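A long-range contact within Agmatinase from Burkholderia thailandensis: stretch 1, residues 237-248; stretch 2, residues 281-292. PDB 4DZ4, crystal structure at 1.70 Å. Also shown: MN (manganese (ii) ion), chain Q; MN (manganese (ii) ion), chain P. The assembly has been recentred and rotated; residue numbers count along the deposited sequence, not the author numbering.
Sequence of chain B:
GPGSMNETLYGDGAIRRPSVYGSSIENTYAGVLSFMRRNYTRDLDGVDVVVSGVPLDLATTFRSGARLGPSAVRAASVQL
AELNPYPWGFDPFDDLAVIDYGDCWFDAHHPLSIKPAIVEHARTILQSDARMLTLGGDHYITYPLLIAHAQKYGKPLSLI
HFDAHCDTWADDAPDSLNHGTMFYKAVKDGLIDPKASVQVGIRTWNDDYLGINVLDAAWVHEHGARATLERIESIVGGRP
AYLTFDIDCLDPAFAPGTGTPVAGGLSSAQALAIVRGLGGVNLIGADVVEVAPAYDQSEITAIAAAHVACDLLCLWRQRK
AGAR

Stretch 1 (237-248) GGRPAYLTFDID
Stretch 2 281-292: VNLIGADVVEVA

Two parallel β-strands, ending at Asp-246 and Val-289, lie side by side in Agmatinase and bury 915 Å² between their stretches. Their axes approach to 4.6 Å and cross at -49°, a strong twist. The register pairs Ala-241 with Leu-283, then, after an extra residue at Ile-284, Leu-243 with Ala-286, Thr-244 with Asp-287, Phe-245 with Val-288 and Asp-246 with Val-289.

Stretch 1 supplies alternate residues to the backbone ladder. Ala-241 N donates to Asn-282 O (2.8 Å), and Ala-241 O accepts from Ile-284 N (2.8 Å). Leu-243 N reaches Gly-285 O (3.1 Å), while Leu-243 O receives Asp-287 N (3.0 Å). Phe-245 N bonds Asp-287 O (2.9 Å) and Phe-245 O accepts Val-289 N (2.8 Å); Ile-247 N closes the series on Val-289 O (3.0 Å, nearly linear at 177°). Gly-237 has positive phi (49/-127) and Gly-238 lies at -107/18; the chain is extended from Arg-239 to Asp-246 (Leu-243 -108/125), and Ile-247 then turns into a 3-10 segment at -55/-23. In stretch 2, Ile-284 (-94/-19) interrupts the extended run, Gly-285 (-180/161) resumes it, and Glu-290 leaves it with positive phi (78/14).

On the face bearing Tyr-242, Thr-244 and Asp-287, one carboxylate serves two hydroxyls. Asp-287, with chi1 p (63°) and chi2 44°, accepts Tyr-242 OH at OD2 (2.6 Å) and Thr-244 OG1 at OD1 (2.6 Å); both donors have chi1 t. A water donates to Tyr-242 OH (2.8 Å) and Ala-286 O (2.9 Å), satisfying a carbonyl left outside the ladder. Gly-285 passes beneath the tyrosine ring, its O and Ala-286 N over one face; a CB on Gly-285 would come 3.1 Å from Tyr-242 CD2, so the missing side chain makes room for the ring.

The other face, carrying Ala-241, Leu-243, Phe-245, Leu-283, Ala-286 and Val-288, is apolar and buried. Leu-243 CB (chi1 t) packs on Leu-283 CD1 (3.7 Å; Leu-283 t, p) and lies 4.2 Å from Ala-286 CB. Phe-245 CB lies 4.5 Å from Val-288 CG2, with chi1 t in both. Off this face, Ala-241 CB also touches CG1 of the partly exposed Val-281 (3.7 Å), and beyond the paired strands Ile-247 CG2 meets Val-291 CG2 (4.0 Å).

At the loop before stretch 1's strand, a water donates to Gly-237 O (2.9 Å) and Arg-239 O (2.7 Å) and accepts from Asn-282 N (2.8 Å). At the far end, Asp-246 (chi1 t) receives Asp-248 N at OD1 (3.0 Å), leaving OD2 to bridge two manganese ions, MN Q (2.2 Å) and MN P (2.6 Å). Asp-248 (chi1 p) chelates MN Q through OD1 (2.2 Å) and OD2 (2.5 Å).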

# COMPACT_ATOMS: atom_id res chain seq x y z
N GLY B 237 27.73 28.41 19.01
CA GLY B 237 28.05 29.02 20.31
C GLY B 237 26.76 29.40 21.03
O GLY B 237 25.86 28.58 21.17
N GLY B 238 26.66 30.67 21.45
CA GLY B 238 25.46 31.12 22.14
C GLY B 238 24.57 32.03 21.31
O GLY B 238 23.72 32.75 21.86
N ARG B 239 24.76 32.01 19.99
CA ARG B 239 23.98 32.85 19.10
C ARG B 239 22.54 32.33 19.05
O ARG B 239 22.29 31.13 19.23
CB ARG B 239 24.60 32.90 17.70
N PRO B 240 21.59 33.24 18.83
CA PRO B 240 20.20 32.81 18.65
C PRO B 240 20.13 31.88 17.46
O PRO B 240 20.62 32.24 16.37
CB PRO B 240 19.45 34.11 18.32
CG PRO B 240 20.51 35.16 18.08
CD PRO B 240 21.74 34.71 18.81
N ALA B 241 19.56 30.71 17.67
CA ALA B 241 19.60 29.66 16.64
C ALA B 241 18.21 29.17 16.32
O ALA B 241 17.42 28.96 17.22
CB ALA B 241 20.45 28.51 17.13
N TYR B 242 17.96 28.94 15.04
CA TYR B 242 16.69 28.37 14.58
C TYR B 242 17.03 26.99 14.02
O TYR B 242 17.95 26.87 13.22
CB TYR B 242 16.09 29.25 13.49
CG TYR B 242 14.70 28.82 13.01
CD1 TYR B 242 14.55 27.81 12.06
CD2 TYR B 242 13.56 29.42 13.54
CE1 TYR B 242 13.28 27.42 11.62
CE2 TYR B 242 12.29 29.05 13.10
CZ TYR B 242 12.16 28.05 12.15
OH TYR B 242 10.91 27.67 11.71
N LEU B 243 16.29 25.96 14.42
CA LEU B 243 16.59 24.60 13.97
C LEU B 243 15.53 24.18 12.98
O LEU B 243 14.34 24.21 13.31
CB LEU B 243 16.59 23.65 15.18
CG LEU B 243 17.06 22.21 14.95
CD1 LEU B 243 17.74 21.63 16.19
CD2 LEU B 243 15.88 21.33 14.52
N THR B 244 15.94 23.77 11.79
CA THR B 244 14.99 23.37 10.75
C THR B 244 15.31 21.93 10.37
O THR B 244 16.44 21.63 9.98
CB THR B 244 14.97 24.35 9.55
OG1 THR B 244 14.06 23.88 8.55
CG2 THR B 244 16.37 24.54 8.92
N PHE B 245 14.34 21.05 10.56
CA PHE B 245 14.57 19.63 10.33
C PHE B 245 13.74 19.14 9.15
O PHE B 245 12.52 18.98 9.27
CB PHE B 245 14.24 18.81 11.58
CG PHE B 245 14.86 17.44 11.58
CD1 PHE B 245 14.40 16.46 10.70
CD2 PHE B 245 15.94 17.13 12.44
CE1 PHE B 245 14.98 15.19 10.65
CE2 PHE B 245 16.50 15.86 12.43
CZ PHE B 245 16.03 14.88 11.52
N ASP B 246 14.41 18.90 8.03
CA ASP B 246 13.76 18.31 6.84
C ASP B 246 13.85 16.79 7.05
O ASP B 246 14.94 16.26 7.18
CB ASP B 246 14.49 18.80 5.58
CG ASP B 246 13.93 18.19 4.25
OD1 ASP B 246 13.21 17.17 4.28
OD2 ASP B 246 14.26 18.74 3.16
N ILE B 247 12.71 16.12 7.16
CA ILE B 247 12.67 14.68 7.42
C ILE B 247 13.49 13.85 6.41
O ILE B 247 13.96 12.75 6.75
CB ILE B 247 11.21 14.18 7.56
CG1 ILE B 247 11.13 12.92 8.49
CG2 ILE B 247 10.56 13.97 6.16
CD1 ILE B 247 11.62 13.10 9.92
N ASP B 248 13.73 14.39 5.22
CA ASP B 248 14.57 13.68 4.23
C ASP B 248 16.06 13.66 4.60
O ASP B 248 16.87 13.05 3.90
CB ASP B 248 14.30 14.15 2.78
CG ASP B 248 14.96 15.51 2.41
OD1 ASP B 248 14.44 16.11 1.44
OD2 ASP B 248 15.93 15.99 3.05
N VAL B 281 22.19 24.95 23.30
CA VAL B 281 21.96 25.89 22.19
C VAL B 281 20.86 26.88 22.56
O VAL B 281 19.87 26.49 23.17
CB VAL B 281 21.57 25.11 20.91
CG1 VAL B 281 21.02 26.04 19.82
CG2 VAL B 281 22.76 24.30 20.41
N ASN B 282 21.04 28.14 22.17
CA ASN B 282 20.04 29.19 22.34
C ASN B 282 18.95 29.05 21.25
O ASN B 282 18.91 29.80 20.28
CB ASN B 282 20.71 30.55 22.29
CG ASN B 282 19.75 31.69 22.53
OD1 ASN B 282 18.62 31.49 22.96
ND2 ASN B 282 20.20 32.90 22.23
N LEU B 283 18.09 28.06 21.43
CA LEU B 283 17.15 27.67 20.41
C LEU B 283 15.93 28.60 20.48
O LEU B 283 15.19 28.57 21.46
CB LEU B 283 16.75 26.23 20.66
CG LEU B 283 15.69 25.66 19.74
CD1 LEU B 283 16.22 25.54 18.32
CD2 LEU B 283 15.19 24.31 20.27
N ILE B 284 15.75 29.43 19.46
CA ILE B 284 14.69 30.48 19.45
C ILE B 284 13.39 30.03 18.78
O ILE B 284 12.35 30.63 18.98
CB ILE B 284 15.17 31.75 18.69
CG1 ILE B 284 15.27 31.46 17.17
CG2 ILE B 284 16.48 32.23 19.26
CD1 ILE B 284 15.49 32.65 16.27
N GLY B 285 13.48 28.97 17.97
CA GLY B 285 12.36 28.51 17.14
C GLY B 285 12.80 27.29 16.36
O GLY B 285 14.00 27.05 16.19
N ALA B 286 11.84 26.53 15.86
CA ALA B 286 12.19 25.31 15.10
C ALA B 286 11.06 24.89 14.18
O ALA B 286 9.92 25.29 14.38
CB ALA B 286 12.53 24.16 16.04
N ASP B 287 11.39 24.04 13.20
CA ASP B 287 10.35 23.45 12.38
C ASP B 287 10.77 22.05 11.94
O ASP B 287 11.95 21.70 12.02
CB ASP B 287 9.94 24.40 11.21
CG ASP B 287 11.06 24.67 10.24
OD1 ASP B 287 11.80 23.73 9.85
OD2 ASP B 287 11.21 25.84 9.82
N VAL B 288 9.77 21.26 11.55
CA VAL B 288 9.99 19.91 11.08
C VAL B 288 9.16 19.80 9.80
O VAL B 288 7.94 19.93 9.86
CB VAL B 288 9.52 18.88 12.12
CG1 VAL B 288 9.81 17.46 11.61
CG2 VAL B 288 10.19 19.15 13.48
N VAL B 289 9.84 19.60 8.67
CA VAL B 289 9.20 19.79 7.36
C VAL B 289 9.34 18.57 6.45
O VAL B 289 10.12 17.65 6.74
CB VAL B 289 9.80 20.99 6.61
CG1 VAL B 289 9.53 22.28 7.43
CG2 VAL B 289 11.31 20.81 6.36
N GLU B 290 8.53 18.60 5.39
CA GLU B 290 8.61 17.72 4.20
C GLU B 290 8.02 16.32 4.46
O GLU B 290 8.22 15.42 3.63
CB GLU B 290 10.03 17.64 3.63
CG GLU B 290 10.57 18.97 3.04
CD GLU B 290 10.04 19.32 1.64
OE1 GLU B 290 9.27 18.57 1.02
OE2 GLU B 290 10.40 20.39 1.13
N VAL B 291 7.28 16.13 5.55
CA VAL B 291 6.54 14.86 5.68
C VAL B 291 5.40 14.84 4.62
O VAL B 291 4.60 15.79 4.54
CB VAL B 291 5.97 14.69 7.10
CG1 VAL B 291 5.07 13.45 7.14
CG2 VAL B 291 7.13 14.56 8.14
N ALA B 292 5.36 13.78 3.80
CA ALA B 292 4.36 13.64 2.73
C ALA B 292 3.64 12.30 2.94
O ALA B 292 4.15 11.25 2.54
CB ALA B 292 5.05 13.72 1.36
MN MN Q . 15.55 17.98 1.61
MN MN P . 15.04 21.07 2.39
O HOH W 1 23.07 28.86 20.37
O HOH W 2 8.87 27.89 13.61
O HOH W 3 15.34 19.91 0.86